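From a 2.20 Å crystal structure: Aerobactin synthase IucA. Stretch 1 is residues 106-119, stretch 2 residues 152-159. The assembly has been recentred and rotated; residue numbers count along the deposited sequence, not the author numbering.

Stretch 1 (106-119) TFHQRVMESHAHTQ
Stretch 2 (152-159) HPAPKSHE

Residues 106-119 form a continuous helix, phi/psi near -65/-40, against which the irregular stretch 152-159 is laid. The loop crosses the helix, but between Ala-154 and Lys-156 it advances with it: Val-111 CA lies 4.7 Å from Ala-154 CA, and Ser-114 CA 4.4 Å from Lys-156 CA, so three helix residues are matched by two of the loop, which bends at Pro-155 (-68/-16).

Ala-154 (-130/68) points its CB toward the helix, 3.8 Å from Arg-110 O and 4.0 Å from Val-111 CA; the methyl rests on the helix backbone, filling the shallow hollow bounded by Arg-110 O, Val-111 and Ser-114, whose CB is 4.0 Å from Ala-154 CB. Before it, Pro-153 (-72/-35, C-gamma endo) offers a ring whose CG meets the edge of Phe-107 at CE1, 3.8 Å away, while its CB sits 4.1 Å from Val-111 CG2. Phe-107 (chi1 t, chi2 76°) starts sideways and brings its end in; Val-111 is t.

Ser-114, chi1 t, is the polar center. Its OG accepts a hydrogen bond from Lys-156 N at 2.9 Å (143°) and lies 3.4 Å from Pro-155 CD, and its CA makes a CA-H...O contact with Lys-156 O at 3.6 Å. Lys-156 (-121/39) starts toward the helix, then its m, m, t, t chain leads away, CG passing 3.4 Å from Thr-118 OG1. That hydroxyl, chi1 m, is turned back to Ser-114 O, OG1 donating at 2.9 Å.

One turn beyond Ser-114, His-117 (chi1 m, chi2 158°) donates from ND1 to Lys-156 O at 3.2 Å and 171°, with the oxygen near its ring plane. Both backbone polar groups of Lys-156 are thus bound by helix side chains. His-158 (chi1 -49°, chi2 -39°) swings its ring beside that of His-117, centroids 4.4 Å apart and planes at 17°, slid until they barely overlap.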

# COMPACT_ATOMS: atom_id res chain seq x y z
N THR A 106 6.15 -50.83 0.01
CA THR A 106 6.63 -49.51 -0.40
C THR A 106 5.44 -48.58 -0.60
O THR A 106 5.49 -47.41 -0.23
CB THR A 106 7.45 -49.57 -1.70
OG1 THR A 106 8.58 -50.42 -1.52
CG2 THR A 106 7.91 -48.18 -2.10
N PHE A 107 4.39 -49.11 -1.21
CA PHE A 107 3.17 -48.34 -1.44
C PHE A 107 2.53 -47.93 -0.12
O PHE A 107 2.15 -46.78 0.06
CB PHE A 107 2.20 -49.17 -2.29
CG PHE A 107 0.85 -48.52 -2.47
CD1 PHE A 107 0.68 -47.47 -3.36
CD2 PHE A 107 -0.26 -48.99 -1.78
CE1 PHE A 107 -0.57 -46.89 -3.54
CE2 PHE A 107 -1.51 -48.41 -1.96
CZ PHE A 107 -1.66 -47.36 -2.84
N HIS A 108 2.42 -48.88 0.80
CA HIS A 108 1.75 -48.64 2.07
C HIS A 108 2.51 -47.66 2.95
O HIS A 108 1.91 -46.81 3.60
CB HIS A 108 1.54 -49.94 2.83
CG HIS A 108 0.76 -49.78 4.10
ND1 HIS A 108 1.36 -49.55 5.32
CD2 HIS A 108 -0.58 -49.81 4.34
CE1 HIS A 108 0.43 -49.44 6.25
NE2 HIS A 108 -0.75 -49.60 5.68
N GLN A 109 3.84 -47.78 2.98
CA GLN A 109 4.64 -46.88 3.80
C GLN A 109 4.53 -45.45 3.27
O GLN A 109 4.43 -44.50 4.05
CB GLN A 109 6.12 -47.32 3.85
CG GLN A 109 6.86 -47.26 2.52
CD GLN A 109 8.33 -47.62 2.65
OE1 GLN A 109 8.79 -48.05 3.71
NE2 GLN A 109 9.08 -47.44 1.56
N ARG A 110 4.51 -45.31 1.95
CA ARG A 110 4.37 -44.00 1.32
C ARG A 110 3.01 -43.37 1.64
O ARG A 110 2.91 -42.16 1.85
CB ARG A 110 4.56 -44.10 -0.19
CG ARG A 110 6.01 -44.29 -0.61
CD ARG A 110 6.15 -44.48 -2.12
NE ARG A 110 7.55 -44.55 -2.53
CZ ARG A 110 7.96 -44.74 -3.79
NH1 ARG A 110 7.07 -44.89 -4.76
NH2 ARG A 110 9.25 -44.79 -4.07
N VAL A 111 1.97 -44.19 1.67
CA VAL A 111 0.62 -43.72 1.99
C VAL A 111 0.53 -43.25 3.44
O VAL A 111 -0.23 -42.34 3.75
CB VAL A 111 -0.43 -44.83 1.74
CG1 VAL A 111 -1.76 -44.48 2.37
CG2 VAL A 111 -0.60 -45.06 0.25
N MET A 112 1.30 -43.88 4.32
CA MET A 112 1.36 -43.47 5.72
C MET A 112 2.20 -42.21 5.89
O MET A 112 1.88 -41.35 6.71
CB MET A 112 1.94 -44.58 6.60
CG MET A 112 1.01 -45.74 6.86
SD MET A 112 -0.65 -45.25 7.38
CE MET A 112 -1.59 -45.83 5.99
N GLU A 113 3.29 -42.13 5.13
CA GLU A 113 4.14 -40.95 5.15
C GLU A 113 3.32 -39.73 4.77
O GLU A 113 3.33 -38.73 5.47
CB GLU A 113 5.33 -41.13 4.20
CG GLU A 113 6.44 -42.05 4.74
CD GLU A 113 7.52 -42.35 3.72
OE1 GLU A 113 7.30 -42.09 2.51
OE2 GLU A 113 8.59 -42.86 4.12
N SER A 114 2.59 -39.84 3.67
CA SER A 114 1.73 -38.75 3.21
C SER A 114 0.69 -38.41 4.27
O SER A 114 0.48 -37.24 4.58
CB SER A 114 1.04 -39.13 1.90
OG SER A 114 0.13 -38.12 1.49
N HIS A 115 0.05 -39.43 4.83
CA HIS A 115 -0.99 -39.23 5.83
C HIS A 115 -0.44 -38.50 7.06
O HIS A 115 -1.12 -37.65 7.63
CB HIS A 115 -1.60 -40.58 6.25
CG HIS A 115 -2.66 -40.46 7.30
ND1 HIS A 115 -2.37 -40.45 8.65
CD2 HIS A 115 -4.00 -40.36 7.21
CE1 HIS A 115 -3.49 -40.34 9.34
NE2 HIS A 115 -4.50 -40.28 8.49
N ALA A 116 0.79 -38.83 7.44
CA ALA A 116 1.42 -38.25 8.61
C ALA A 116 1.91 -36.83 8.35
O ALA A 116 1.73 -35.93 9.18
CB ALA A 116 2.57 -39.11 9.07
N HIS A 117 2.53 -36.63 7.19
CA HIS A 117 3.04 -35.32 6.79
C HIS A 117 1.90 -34.31 6.73
O HIS A 117 2.07 -33.15 7.10
CB HIS A 117 3.74 -35.40 5.44
CG HIS A 117 4.93 -36.31 5.44
ND1 HIS A 117 5.43 -36.88 4.29
CD2 HIS A 117 5.71 -36.76 6.45
CE1 HIS A 117 6.47 -37.63 4.59
NE2 HIS A 117 6.67 -37.58 5.89
N THR A 118 0.75 -34.76 6.24
CA THR A 118 -0.43 -33.91 6.14
C THR A 118 -0.89 -33.47 7.53
O THR A 118 -1.21 -32.30 7.73
CB THR A 118 -1.59 -34.64 5.44
OG1 THR A 118 -1.20 -34.98 4.10
CG2 THR A 118 -2.84 -33.76 5.39
N GLN A 119 -0.92 -34.41 8.47
CA GLN A 119 -1.36 -34.10 9.82
C GLN A 119 -0.43 -33.07 10.46
O GLN A 119 -0.88 -32.17 11.16
CB GLN A 119 -1.41 -35.37 10.68
CG GLN A 119 -1.92 -35.16 12.10
CD GLN A 119 -3.38 -34.74 12.13
OE1 GLN A 119 -4.26 -35.44 11.63
NE2 GLN A 119 -3.65 -33.58 12.72
N HIS A 152 -5.47 -39.07 -5.22
CA HIS A 152 -4.20 -39.78 -5.19
C HIS A 152 -4.09 -40.44 -3.81
O HIS A 152 -4.54 -39.86 -2.82
CB HIS A 152 -3.03 -38.84 -5.44
CG HIS A 152 -1.75 -39.54 -5.80
ND1 HIS A 152 -0.85 -39.98 -4.85
CD2 HIS A 152 -1.23 -39.89 -7.00
CE1 HIS A 152 0.17 -40.56 -5.45
NE2 HIS A 152 -0.04 -40.52 -6.76
N PRO A 153 -3.52 -41.65 -3.74
CA PRO A 153 -3.40 -42.30 -2.43
C PRO A 153 -2.34 -41.67 -1.52
O PRO A 153 -2.52 -41.63 -0.30
CB PRO A 153 -3.00 -43.74 -2.79
CG PRO A 153 -2.36 -43.63 -4.13
CD PRO A 153 -3.09 -42.54 -4.83
N ALA A 154 -1.25 -41.19 -2.12
CA ALA A 154 -0.17 -40.56 -1.37
C ALA A 154 0.21 -39.21 -1.99
O ALA A 154 1.30 -39.07 -2.55
CB ALA A 154 1.04 -41.48 -1.33
N PRO A 155 -0.69 -38.22 -1.90
CA PRO A 155 -0.47 -36.91 -2.51
C PRO A 155 0.65 -36.09 -1.86
O PRO A 155 1.11 -35.12 -2.46
CB PRO A 155 -1.82 -36.20 -2.31
CG PRO A 155 -2.43 -36.88 -1.14
CD PRO A 155 -1.99 -38.30 -1.21
N LYS A 156 1.08 -36.49 -0.66
CA LYS A 156 2.12 -35.75 0.07
C LYS A 156 3.34 -36.61 0.37
O LYS A 156 3.92 -36.53 1.45
CB LYS A 156 1.55 -35.19 1.38
CG LYS A 156 0.41 -34.19 1.19
CD LYS A 156 0.88 -32.94 0.47
CE LYS A 156 -0.23 -31.91 0.35
NZ LYS A 156 0.18 -30.73 -0.44
N SER A 157 3.71 -37.45 -0.59
CA SER A 157 4.99 -38.14 -0.54
C SER A 157 6.08 -37.15 -0.97
O SER A 157 5.96 -36.53 -2.03
CB SER A 157 4.98 -39.39 -1.43
OG SER A 157 6.29 -39.85 -1.70
N HIS A 158 7.11 -36.99 -0.15
CA HIS A 158 8.14 -35.97 -0.36
C HIS A 158 9.50 -36.51 -0.79
O HIS A 158 10.43 -35.73 -0.98
CB HIS A 158 8.35 -35.16 0.92
CG HIS A 158 7.10 -34.65 1.55
ND1 HIS A 158 6.03 -34.18 0.82
CD2 HIS A 158 6.75 -34.53 2.85
CE1 HIS A 158 5.07 -33.80 1.64
NE2 HIS A 158 5.48 -34.00 2.89
N GLU A 159 9.62 -37.83 -0.91
CA GLU A 159 10.92 -38.50 -1.07
C GLU A 159 11.84 -37.81 -2.08
O GLU A 159 11.43 -37.53 -3.21
CB GLU A 159 10.70 -39.95 -1.49